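Local coordinates for protein endoglucanase, family GH5 (Zobellia galactanivorans, PDB 6GL2) that hydrolyses beta-glucans of the hemicellulose type, probably mixed-linked glucan, as a glycoside hydrolase of family 5, at residues 182-187 with 194-199; 274-279 with 292-297; 316-319 with 325-328. All coordinates share one frame; numbering follows the deposited sequence.

Interaction 1 (182-187 with 194-199); sequences DAIRAT and RKIMVS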
ATOM      1  N   ASP A 182     -13.343  11.403   4.989  1.00 10.53           N
ATOM      2  CA  ASP A 182     -14.533  12.212   4.875  1.00 11.87           C
ATOM      3  C   ASP A 182     -14.768  12.612   3.419  1.00 11.63           C
ATOM      4  O   ASP A 182     -15.922  12.603   2.932  1.00 12.73           O
ATOM      5  CB  ASP A 182     -14.432  13.431   5.797  1.00 12.49           C
ATOM      6  CG  ASP A 182     -14.576  13.128   7.253  1.00 12.79           C
ATOM      7  OD1 ASP A 182     -15.034  12.086   7.665  1.00 14.94           O
ATOM      8  OD2 ASP A 182     -14.301  14.105   8.035  1.00 15.67           O
ATOM      9  N   ALA A 183     -13.734  13.031   2.713  1.00 12.31           N
ATOM     10  CA  ALA A 183     -13.907  13.429   1.347  1.00 10.86           C
ATOM     11  C   ALA A 183     -14.445  12.264   0.493  1.00 10.84           C
ATOM     12  O   ALA A 183     -15.318  12.424  -0.368  1.00 11.52           O
ATOM     13  CB  ALA A 183     -12.569  13.934   0.732  1.00 12.16           C
ATOM     14  N   ILE A 184     -13.858  11.091   0.634  1.00  9.50           N
ATOM     15  CA  ILE A 184     -14.288   9.940  -0.093  1.00  9.82           C
ATOM     16  C   ILE A 184     -15.772   9.663   0.194  1.00 11.10           C
ATOM     17  O   ILE A 184     -16.576   9.474  -0.712  1.00 10.64           O
ATOM     18  CB  ILE A 184     -13.455   8.686   0.233  1.00  9.74           C
ATOM     19  CG1 ILE A 184     -12.003   8.910  -0.301  1.00  9.48           C
ATOM     20  CG2 ILE A 184     -14.135   7.431  -0.323  1.00 10.19           C
ATOM     21  CD1 ILE A 184     -10.981   7.942   0.304  1.00  9.64           C
ATOM     22  N   ARG A 185     -16.132   9.585   1.492  1.00 10.20           N
ATOM     23  CA  ARG A 185     -17.482   9.208   1.801  1.00 11.13           C
ATOM     24  C   ARG A 185     -18.504  10.271   1.337  1.00 11.84           C
ATOM     25  O   ARG A 185     -19.629   9.897   0.966  1.00 12.30           O
ATOM     26  CB  ARG A 185     -17.630   9.019   3.327  1.00 10.73           C
ATOM     27  CG  ARG A 185     -16.761   7.896   3.901  1.00 11.96           C
ATOM     28  CD  ARG A 185     -17.235   6.563   3.369  1.00 12.33           C
ATOM     29  NE  ARG A 185     -16.489   5.428   4.023  1.00 12.05           N
ATOM     30  CZ  ARG A 185     -16.042   4.366   3.382  1.00 11.87           C
ATOM     31  NH1 ARG A 185     -16.162   4.228   2.093  1.00 12.28           N
ATOM     32  NH2 ARG A 185     -15.392   3.452   4.063  1.00 12.13           N
ATOM     33  N   ALA A 186     -18.103  11.530   1.344  1.00 11.01           N
ATOM     34  CA  ALA A 186     -19.054  12.600   0.993  1.00 12.01           C
ATOM     35  C   ALA A 186     -19.412  12.506  -0.455  1.00 12.13           C
ATOM     36  O   ALA A 186     -20.457  13.019  -0.847  1.00 15.39           O
ATOM     37  CB  ALA A 186     -18.426  13.962   1.259  1.00 13.34           C
ATOM     38  N   THR A 187     -18.630  11.869  -1.312  1.00 11.58           N
ATOM     39  CA  THR A 187     -19.018  11.759  -2.726  1.00 11.62           C
ATOM     40  C   THR A 187     -20.157  10.806  -2.935  1.00 11.49           C
ATOM     41  O   THR A 187     -20.775  10.888  -3.996  1.00 13.73           O
ATOM     42  CB  THR A 187     -17.807  11.317  -3.583  1.00 11.77           C
ATOM     43  OG1 THR A 187     -17.344   9.972  -3.310  1.00 11.60           O
ATOM     44  CG2 THR A 187     -16.664  12.345  -3.477  1.00 11.61           C
ATOM     45  N   ARG A 194     -17.288   1.767   0.035  1.00 11.35           N
ATOM     46  CA  ARG A 194     -16.058   1.181  -0.481  1.00 10.25           C
ATOM     47  C   ARG A 194     -15.064   0.926   0.693  1.00  9.87           C
ATOM     48  O   ARG A 194     -14.977   1.764   1.618  1.00 10.41           O
ATOM     49  CB  ARG A 194     -15.408   2.218  -1.483  1.00 10.65           C
ATOM     50  CG  ARG A 194     -14.240   1.601  -2.231  1.00 10.33           C
ATOM     51  CD  ARG A 194     -13.672   2.546  -3.274  1.00 10.45           C
ATOM     52  NE  ARG A 194     -14.706   3.040  -4.189  1.00 10.38           N
ATOM     53  CZ  ARG A 194     -15.338   2.299  -5.062  1.00 11.17           C
ATOM     54  NH1 ARG A 194     -16.351   2.859  -5.747  1.00 11.11           N
ATOM     55  NH2 ARG A 194     -15.000   1.052  -5.289  1.00  9.67           N
ATOM     56  N   LYS A 195     -14.290  -0.107   0.596  1.00  9.67           N
ATOM     57  CA  LYS A 195     -13.196  -0.346   1.580  1.00 10.17           C
ATOM     58  C   LYS A 195     -12.092   0.683   1.398  1.00  8.96           C
ATOM     59  O   LYS A 195     -11.733   1.040   0.264  1.00  9.63           O
ATOM     60  CB  LYS A 195     -12.635  -1.743   1.435  1.00 10.68           C
ATOM     61  CG  LYS A 195     -13.650  -2.840   1.814  1.00 13.02           C
ATOM     62  CD  LYS A 195     -14.182  -2.847   3.243  1.00 14.89           C
ATOM     63  CE  LYS A 195     -15.179  -4.035   3.350  1.00 14.89           C
ATOM     64  NZ  LYS A 195     -16.565  -3.663   3.075  1.00 17.27           N
ATOM     65  N   ILE A 196     -11.644   1.275   2.518  1.00  8.86           N
ATOM     66  CA  ILE A 196     -10.575   2.278   2.555  1.00  8.66           C
ATOM     67  C   ILE A 196      -9.477   1.780   3.455  1.00  9.32           C
ATOM     68  O   ILE A 196      -9.754   1.414   4.617  1.00 10.14           O
ATOM     69  CB  ILE A 196     -11.098   3.645   3.005  1.00  9.88           C
ATOM     70  CG1 ILE A 196     -12.197   4.172   2.143  1.00 10.66           C
ATOM     71  CG2 ILE A 196      -9.899   4.598   3.016  1.00 10.53           C
ATOM     72  CD1 ILE A 196     -12.816   5.423   2.671  1.00 11.13           C
ATOM     73  N   MET A 197      -8.242   1.696   3.022  1.00  8.85           N
ATOM     74  CA  MET A 197      -7.094   1.387   3.785  1.00  9.34           C
ATOM     75  C   MET A 197      -6.466   2.626   4.357  1.00  9.84           C
ATOM     76  O   MET A 197      -6.086   3.566   3.609  1.00  8.91           O
ATOM     77  CB  MET A 197      -6.089   0.620   2.880  1.00  9.79           C
ATOM     78  CG  MET A 197      -6.446  -0.830   2.638  1.00 10.53           C
ATOM     79  SD  MET A 197      -5.457  -1.563   1.274  1.00 10.78           S
ATOM     80  CE  MET A 197      -3.816  -1.196   1.864  1.00 10.39           C
ATOM     81  N   VAL A 198      -6.365   2.657   5.666  1.00  9.19           N
ATOM     82  CA  VAL A 198      -5.859   3.778   6.430  1.00 10.04           C
ATOM     83  C   VAL A 198      -4.622   3.377   7.180  1.00  8.82           C
ATOM     84  O   VAL A 198      -4.693   2.513   8.049  1.00  9.22           O
ATOM     85  CB  VAL A 198      -6.961   4.359   7.354  1.00 10.01           C
ATOM     86  CG1 VAL A 198      -6.480   5.418   8.332  1.00 10.45           C
ATOM     87  CG2 VAL A 198      -8.177   4.870   6.572  1.00 10.51           C
ATOM     88  N   SER A 199      -3.525   4.037   6.910  1.00  9.03           N
ATOM     89  CA  SER A 199      -2.227   3.717   7.485  0.70 10.20           C
ATOM     90  C   SER A 199      -1.980   4.370   8.841  1.00 10.06           C
ATOM     91  O   SER A 199      -2.509   5.397   9.190  1.00 11.32           O
ATOM     92  CB  SER A 199      -1.093   4.194   6.573  0.70  9.63           C
ATOM     93  OG  SER A 199      -1.111   5.607   6.504  0.70 10.77           O
TER
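Arg185 reaches from the last turn of helix 167-186 to the backbone of Arg194 and closes on its carbonyl oxygen with both terminal nitrogens. Arg185 NH1 lies 2.8 Å from Arg194 O, in the carbonyl plane and on a lone pair, while Arg185 NH2, 3.0 Å from Arg194 O, approaches nearly along the C=O axis. The oxygen lies in the guanidinium plane, and the N-H...O angles of 154° and 140° show the bend that two donors on one acceptor must share. Arginine suits the place because its other polar atoms are used too: NE makes a salt bridge to Asp219, and NH1 also bonds to Asn191 O. Cut back to an alanine, the side chain would probably leave Arg194 O without these two donors and Asp219 without this charged mate. Arg194 sends its own guanidinium away, chiefly to Tyr141 O. The contact spans the loop by which helix 167-186 leads into strand 196-199 of the TIM barrel. Within it, Thr187 OG1 donates to Ile184 O at 2.8 Å, so that oxygen takes bonds from both the hydroxyl and the amide of Thr187. Apolar packing surrounds the polar grip. Ile196 CD1 lies over the centre of one guanidinium face, 3.5 Å from Arg185 CZ. With CG1 of Ile196 anti to its carbonyl carbon (chi1 -58°), the extended chain carries that methyl out to the helix, where it meets Ile184 tip to tip, Ile184 CG2 to Ile196 CD1 being 3.8 Å. Branched isoleucines fill the buried layer between helix and strand, and Ile184 continues it onto Trp131 and Phe147.

Interaction 2 (274-279 with 292-297); sequences GEWGST and EFYARA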
ATOM      1  N   GLY A 274       0.595  -3.855   3.125  1.00  8.82           N
ATOM      2  CA  GLY A 274       0.528  -3.338   1.745  1.00  9.52           C
ATOM      3  C   GLY A 274       1.902  -3.243   1.106  1.00  9.24           C
ATOM      4  O   GLY A 274       1.973  -3.191  -0.148  1.00  7.97           O
ATOM      5  N   GLU A 275       2.975  -3.360   1.877  1.00  8.05           N
ATOM      6  CA  GLU A 275       4.294  -3.589   1.377  1.00  8.74           C
ATOM      7  C   GLU A 275       5.078  -4.426   2.353  1.00  9.05           C
ATOM      8  O   GLU A 275       4.983  -4.242   3.586  1.00  9.43           O
ATOM      9  CB  GLU A 275       5.142  -2.295   1.194  1.00  8.48           C
ATOM     10  CG  GLU A 275       4.496  -1.305   0.241  1.00  8.95           C
ATOM     11  CD  GLU A 275       5.285  -0.012   0.124  1.00  9.34           C
ATOM     12  OE1 GLU A 275       6.445   0.084   0.551  1.00 10.56           O
ATOM     13  OE2 GLU A 275       4.701   0.966  -0.476  1.00  9.96           O
ATOM     14  N   TRP A 276       5.923  -5.289   1.796  1.00  8.22           N
ATOM     15  CA  TRP A 276       6.975  -6.054   2.478  1.00  8.20           C
ATOM     16  C   TRP A 276       7.812  -6.668   1.388  1.00  8.71           C
ATOM     17  O   TRP A 276       7.489  -6.531   0.191  1.00  9.37           O
ATOM     18  CB  TRP A 276       6.377  -7.153   3.384  1.00  8.52           C
ATOM     19  CG  TRP A 276       5.707  -8.208   2.614  1.00  8.95           C
ATOM     20  CD1 TRP A 276       4.455  -8.151   2.008  1.00  9.62           C
ATOM     21  CD2 TRP A 276       6.238  -9.484   2.255  1.00  9.76           C
ATOM     22  NE1 TRP A 276       4.205  -9.306   1.328  1.00  9.53           N
ATOM     23  CE2 TRP A 276       5.245 -10.159   1.459  1.00  9.38           C
ATOM     24  CE3 TRP A 276       7.361 -10.178   2.623  1.00  9.55           C
ATOM     25  CZ2 TRP A 276       5.425 -11.481   1.008  1.00  9.92           C
ATOM     26  CZ3 TRP A 276       7.580 -11.482   2.144  1.00  9.47           C
ATOM     27  CH2 TRP A 276       6.589 -12.142   1.391  1.00 10.03           C
ATOM     28  N   GLY A 277       8.901  -7.343   1.764  1.00  8.62           N
ATOM     29  CA  GLY A 277       9.752  -8.074   0.879  1.00  9.36           C
ATOM     30  C   GLY A 277      11.198  -7.869   1.189  1.00 10.28           C
ATOM     31  O   GLY A 277      11.506  -7.303   2.250  1.00 10.92           O
ATOM     32  N   SER A 278      12.058  -8.443   0.357  1.00 10.46           N
ATOM     33  CA  SER A 278      13.503  -8.310   0.600  1.00 11.41           C
ATOM     34  C   SER A 278      14.195  -7.895  -0.638  1.00 11.66           C
ATOM     35  O   SER A 278      13.840  -8.339  -1.719  1.00 11.80           O
ATOM     36  CB  SER A 278      14.092  -9.652   1.148  1.00 11.23           C
ATOM     37  OG  SER A 278      13.853 -10.683   0.220  1.00 12.60           O
ATOM     38  N   THR A 279      15.220  -7.105  -0.517  1.00 11.97           N
ATOM     39  CA  THR A 279      16.062  -6.703  -1.629  1.00 11.32           C
ATOM     40  C   THR A 279      17.024  -7.876  -1.952  1.00 12.13           C
ATOM     41  O   THR A 279      17.297  -8.722  -1.097  1.00 13.18           O
ATOM     42  CB  THR A 279      16.808  -5.416  -1.266  1.00 13.34           C
ATOM     43  OG1 THR A 279      17.224  -4.772  -2.491  1.00 14.37           O
ATOM     44  CG2 THR A 279      17.979  -5.605  -0.259  1.00 14.45           C
ATOM     45  N   GLU A 292       8.584 -17.364   1.810  0.70 12.08           N
ATOM     46  CA  GLU A 292       7.682 -18.474   2.153  0.70 12.88           C
ATOM     47  C   GLU A 292       7.111 -18.319   3.577  0.70 12.38           C
ATOM     48  O   GLU A 292       5.933 -18.474   3.823  0.70 13.06           O
ATOM     49  CB  GLU A 292       8.502 -19.807   2.083  0.70 15.00           C
ATOM     50  CG  GLU A 292       8.759 -20.408   0.685  0.70 16.86           C
ATOM     51  CD  GLU A 292       9.743 -21.548   0.636  0.70 20.84           C
ATOM     52  OE1 GLU A 292      10.439 -21.777   1.663  0.70 24.27           O
ATOM     53  OE2 GLU A 292       9.866 -22.191  -0.463  0.70 23.48           O
ATOM     54  N   PHE A 293       8.032 -18.032   4.505  1.00 12.40           N
ATOM     55  CA  PHE A 293       7.682 -17.987   5.947  1.00 12.79           C
ATOM     56  C   PHE A 293       6.795 -16.768   6.288  1.00 11.62           C
ATOM     57  O   PHE A 293       5.798 -16.819   6.944  1.00 12.30           O
ATOM     58  CB  PHE A 293       8.931 -17.932   6.794  1.00 13.46           C
ATOM     59  CG  PHE A 293       8.661 -18.108   8.274  1.00 15.24           C
ATOM     60  CD1 PHE A 293       8.590 -19.386   8.897  1.00 16.91           C
ATOM     61  CD2 PHE A 293       8.381 -17.009   9.068  1.00 16.30           C
ATOM     62  CE1 PHE A 293       8.341 -19.501  10.254  1.00 18.78           C
ATOM     63  CE2 PHE A 293       8.105 -17.148  10.464  1.00 16.72           C
ATOM     64  CZ  PHE A 293       8.076 -18.394  11.037  1.00 18.64           C
ATOM     65  N   TYR A 294       7.220 -15.644   5.689  1.00 10.67           N
ATOM     66  CA  TYR A 294       6.479 -14.381   5.928  1.00 11.34           C
ATOM     67  C   TYR A 294       5.034 -14.513   5.453  1.00 11.75           C
ATOM     68  O   TYR A 294       4.079 -14.139   6.090  1.00 12.32           O
ATOM     69  CB  TYR A 294       7.325 -13.233   5.284  1.00 10.83           C
ATOM     70  CG  TYR A 294       6.869 -11.809   5.653  1.00 10.89           C
ATOM     71  CD1 TYR A 294       5.628 -11.355   5.255  1.00 10.80           C
ATOM     72  CD2 TYR A 294       7.696 -10.934   6.317  1.00 11.51           C
ATOM     73  CE1 TYR A 294       5.184 -10.091   5.560  1.00 10.34           C
ATOM     74  CE2 TYR A 294       7.260  -9.659   6.640  1.00 11.73           C
ATOM     75  CZ  TYR A 294       5.992  -9.198   6.202  1.00 11.26           C
ATOM     76  OH  TYR A 294       5.549  -7.937   6.525  1.00 10.95           O
ATOM     77  N   ALA A 295       4.918 -14.939   4.158  1.00 11.39           N
ATOM     78  CA  ALA A 295       3.623 -14.994   3.524  1.00 12.56           C
ATOM     79  C   ALA A 295       2.699 -15.997   4.302  1.00 11.43           C
ATOM     80  O   ALA A 295       1.523 -15.715   4.553  1.00 13.63           O
ATOM     81  CB  ALA A 295       3.726 -15.369   2.046  1.00 14.54           C
ATOM     82  N   ARG A 296       3.247 -17.147   4.674  1.00 13.10           N
ATOM     83  CA  ARG A 296       2.511 -18.179   5.447  0.50 13.53           C
ATOM     84  C   ARG A 296       2.055 -17.545   6.779  1.00 13.29           C
ATOM     85  O   ARG A 296       0.936 -17.714   7.181  1.00 13.77           O
ATOM     86  CB  ARG A 296       3.371 -19.431   5.656  0.50 14.38           C
ATOM     87  CG  ARG A 296       2.893 -20.441   6.720  0.50 14.76           C
ATOM     88  CD  ARG A 296       3.892 -21.610   6.930  0.50 15.76           C
ATOM     89  NE  ARG A 296       3.276 -22.658   7.761  0.50 17.48           N
ATOM     90  CZ  ARG A 296       2.678 -23.758   7.288  0.50 16.76           C
ATOM     91  NH1 ARG A 296       2.761 -24.085   6.021  0.50 14.37           N
ATOM     92  NH2 ARG A 296       2.097 -24.593   8.140  0.50 16.58           N
ATOM     93  N   ALA A 297       2.951 -16.803   7.434  1.00 13.17           N
ATOM     94  CA  ALA A 297       2.664 -16.220   8.748  1.00 11.66           C
ATOM     95  C   ALA A 297       1.522 -15.197   8.657  1.00 12.60           C
ATOM     96  O   ALA A 297       0.621 -15.101   9.457  1.00 13.36           O
ATOM     97  CB  ALA A 297       3.877 -15.651   9.390  1.00 14.48           C
TER
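Trp276, at the end of barrel strand 271-276, lays its indole against the phenol ring of Tyr294 on helix 284-301. One residue earlier, Glu275 points away from the helix and has a salt bridge with Arg63 and a hydrogen bond with Tyr229. Trp276 then points toward the helix. Its CG stands between the backbone N and the carbonyl carbon (chi1 67°), which swings the indole across the tyrosine. The six-membered ring and the phenol ring form an offset stack, with centroids 4.1 Å apart and planes only 4° from parallel. The two side chains run past each other in opposite directions: Trp276 CE3 is 3.4 Å from Tyr294 CD1, whereas at the other end Trp276 CB lies 3.3 Å from Tyr294 OH. The flat rings suit this buried layer because they stack over a broad area; tyrosine suits it also because its buried hydroxyl is hydrogen-bonded to Ser228 O. Farther out, Trp276 CH2 comes within 4.4 Å of Ala295 CB, whose small size lets the indole approach the helix. Gly277 follows with phi 138°, a backbone shape in which a CB would strike the preceding carbonyl oxygen. The pair joins strand to helix within the beta-alpha-beta unit that runs on to strand 304-307. There Trp307 meets Trp276 edge-to-face, while helix 329-336 touches the indole through Ile335 and helix 246-266 reaches Tyr294 through Leu252.

Interaction 3 (316-319 with 325-328); sequences FGIF and EWNY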
ATOM      1  N   PHE A 316      13.980  -5.237  -5.766  1.00  9.00           N
ATOM      2  CA  PHE A 316      12.787  -5.915  -5.371  1.00  8.65           C
ATOM      3  C   PHE A 316      12.005  -6.576  -6.501  1.00  8.82           C
ATOM      4  O   PHE A 316      10.945  -7.192  -6.283  1.00  9.26           O
ATOM      5  CB  PHE A 316      11.860  -4.902  -4.645  1.00  8.86           C
ATOM      6  CG  PHE A 316      12.340  -4.511  -3.260  1.00 10.02           C
ATOM      7  CD1 PHE A 316      12.009  -5.263  -2.210  1.00 11.99           C
ATOM      8  CD2 PHE A 316      13.161  -3.426  -3.094  1.00 10.69           C
ATOM      9  CE1 PHE A 316      12.425  -4.913  -0.905  1.00 13.01           C
ATOM     10  CE2 PHE A 316      13.631  -3.116  -1.824  1.00 12.75           C
ATOM     11  CZ  PHE A 316      13.253  -3.884  -0.756  1.00 11.63           C
ATOM     12  N   GLY A 317      12.509  -6.428  -7.726  1.00  9.55           N
ATOM     13  CA  GLY A 317      11.785  -6.914  -8.866  1.00  9.17           C
ATOM     14  C   GLY A 317      11.863  -8.447  -8.985  1.00  8.90           C
ATOM     15  O   GLY A 317      12.979  -9.042  -9.068  1.00 11.56           O
ATOM     16  N   ILE A 318      10.729  -9.083  -8.938  1.00  8.23           N
ATOM     17  CA  ILE A 318      10.596 -10.513  -9.165  1.00  8.21           C
ATOM     18  C   ILE A 318       9.930 -10.882 -10.482  1.00  8.41           C
ATOM     19  O   ILE A 318      10.137 -11.991 -10.995  1.00  9.43           O
ATOM     20  CB  ILE A 318       9.936 -11.260  -7.977  1.00  8.24           C
ATOM     21  CG1 ILE A 318       8.507 -10.798  -7.757  1.00  8.15           C
ATOM     22  CG2 ILE A 318      10.737 -10.974  -6.699  1.00  9.05           C
ATOM     23  CD1 ILE A 318       7.782 -11.633  -6.719  1.00  9.07           C
ATOM     24  N   PHE A 319       9.274  -9.895 -11.105  1.00  9.29           N
ATOM     25  CA  PHE A 319       8.673 -10.024 -12.461  1.00  8.99           C
ATOM     26  C   PHE A 319       9.445  -9.137 -13.423  1.00  9.77           C
ATOM     27  O   PHE A 319       9.762  -8.010 -13.084  1.00  9.37           O
ATOM     28  CB  PHE A 319       7.235  -9.581 -12.391  1.00  9.16           C
ATOM     29  CG  PHE A 319       6.501  -9.615 -13.721  1.00  9.42           C
ATOM     30  CD1 PHE A 319       6.365 -10.809 -14.438  1.00  9.22           C
ATOM     31  CD2 PHE A 319       6.027  -8.487 -14.304  1.00  9.64           C
ATOM     32  CE1 PHE A 319       5.702 -10.823 -15.649  1.00 10.16           C
ATOM     33  CE2 PHE A 319       5.368  -8.532 -15.539  1.00 10.01           C
ATOM     34  CZ  PHE A 319       5.209  -9.687 -16.226  1.00  9.84           C
ATOM     35  N   GLU A 325       8.486 -12.502 -18.411  1.00 11.61           N
ATOM     36  CA  GLU A 325       8.904 -13.641 -17.633  1.00 11.56           C
ATOM     37  C   GLU A 325       9.101 -13.255 -16.189  1.00 12.55           C
ATOM     38  O   GLU A 325       9.296 -12.079 -15.838  1.00 13.83           O
ATOM     39  CB  GLU A 325      10.218 -14.190 -18.208  1.00 12.88           C
ATOM     40  CG  GLU A 325      10.180 -14.568 -19.685  1.00 13.73           C
ATOM     41  CD  GLU A 325       9.397 -15.776 -19.971  1.00 16.51           C
ATOM     42  OE1 GLU A 325       8.890 -16.460 -19.099  1.00 15.24           O
ATOM     43  OE2 GLU A 325       9.304 -16.201 -21.192  1.00 18.59           O
ATOM     44  N   TRP A 326       9.116 -14.217 -15.284  1.00 10.79           N
ATOM     45  CA  TRP A 326       9.496 -14.019 -13.900  1.00 10.29           C
ATOM     46  C   TRP A 326      10.950 -14.162 -13.739  1.00 10.88           C
ATOM     47  O   TRP A 326      11.588 -15.142 -14.163  1.00 12.11           O
ATOM     48  CB  TRP A 326       8.765 -15.001 -12.989  1.00 10.94           C
ATOM     49  CG  TRP A 326       7.289 -14.723 -13.010  1.00 10.61           C
ATOM     50  CD1 TRP A 326       6.333 -15.201 -13.908  1.00 11.40           C
ATOM     51  CD2 TRP A 326       6.545 -13.858 -12.136  1.00  9.97           C
ATOM     52  NE1 TRP A 326       5.127 -14.641 -13.693  1.00 10.54           N
ATOM     53  CE2 TRP A 326       5.188 -13.853 -12.585  1.00 10.44           C
ATOM     54  CE3 TRP A 326       6.852 -13.114 -10.962  1.00 10.16           C
ATOM     55  CZ2 TRP A 326       4.224 -13.094 -12.005  1.00 10.02           C
ATOM     56  CZ3 TRP A 326       5.907 -12.340 -10.414  1.00 10.05           C
ATOM     57  CH2 TRP A 326       4.564 -12.334 -10.905  1.00 10.66           C
ATOM     58  N   ASN A 327      11.601 -13.198 -13.094  1.00 10.70           N
ATOM     59  CA  ASN A 327      12.988 -13.314 -12.694  1.00 11.87           C
ATOM     60  C   ASN A 327      13.114 -14.349 -11.577  1.00 10.76           C
ATOM     61  O   ASN A 327      14.025 -15.165 -11.567  1.00 11.85           O
ATOM     62  CB  ASN A 327      13.537 -11.914 -12.294  1.00 12.96           C
ATOM     63  CG  ASN A 327      13.551 -10.899 -13.502  1.00 14.74           C
ATOM     64  OD1 ASN A 327      13.766 -11.283 -14.599  1.00 19.69           O
ATOM     65  ND2 ASN A 327      13.118  -9.686 -13.260  1.00 20.30           N
ATOM     66  N   TYR A 328      12.214 -14.287 -10.597  1.00 11.10           N
ATOM     67  CA  TYR A 328      12.189 -15.119  -9.436  1.00  9.67           C
ATOM     68  C   TYR A 328      10.860 -15.782  -9.174  1.00 10.88           C
ATOM     69  O   TYR A 328      10.116 -15.421  -8.256  1.00 10.76           O
ATOM     70  CB  TYR A 328      12.715 -14.404  -8.181  1.00 10.99           C
ATOM     71  CG  TYR A 328      14.154 -13.945  -8.330  1.00 10.58           C
ATOM     72  CD1 TYR A 328      15.161 -14.907  -8.406  1.00 10.27           C
ATOM     73  CD2 TYR A 328      14.555 -12.615  -8.390  1.00 11.17           C
ATOM     74  CE1 TYR A 328      16.463 -14.552  -8.540  1.00 10.73           C
ATOM     75  CE2 TYR A 328      15.880 -12.219  -8.558  1.00 10.71           C
ATOM     76  CZ  TYR A 328      16.858 -13.219  -8.664  1.00 12.04           C
ATOM     77  OH  TYR A 328      18.169 -12.783  -8.784  1.00 14.04           O
TER
HETATM   78  O   HOH W   1      12.213  -7.327 -12.084  1.00 17.26           O
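A single beta bridge between Phe319 and Trp326 draws together the two arms of the loop that links the last barrel strand, 304-307, to helix 329-336. Next to it, Ile318 O accepts from Tyr328 N at 3.1 Å, a nearly straight bond (173°) in the carbonyl plane and on a lone pair; Asn327 N adds a weak, bent bond to the same oxygen. Tyr328 stands at the N-cap position, so the bond to its N ties the loop to the residue just before helix 329-336. On the aromatic side, Phe319 presents its edge to the face of Trp326, with six-membered ring centroids 4.9 Å apart and planes at 53°. CG anti to the backbone N (chi1 178°) carries the ring across the indole; Phe319 CB, set by the bridged backbone, lies over the face in a CH-pi contact, 3.6 Å from Trp326 CZ3. Ile318 CG1 reaches the same indole, 4.0 Å from CZ3 of Trp326. An asparagine suits position 327 because Asn327 ND2 gives a weak bond to a water that donates to Phe319 O at 2.7 Å. Helix 48-57 borders both aromatic rings through Ile54, Ile318 packs on Ile331 and Ala332 of helix 329-336, and Trp25 of strand 24-26 meets Ile318 and Phe319.

How the interactions relate
From the N terminus, the three contacts follow one another in series, none enclosing or crossing another. Interaction 1 comes first and closes a short loop, with six residues between its segments, returning a helix to the fifth barrel strand. Interaction 2 has twelve residues between its segments and binds the seventh strand to the helix that follows it. Interaction 3 pinches the loop after the eighth strand, with five residues between its segments. Interactions 1 and 2 reach the same barrel from opposite sides of the chain's centre, their centres about 27 Å apart. Interactions 2 and 3 are neighbours: the ring of Phe316 packs on the backbone of 277-279, with Phe316 CE1 3.5 Å from Ser278 C.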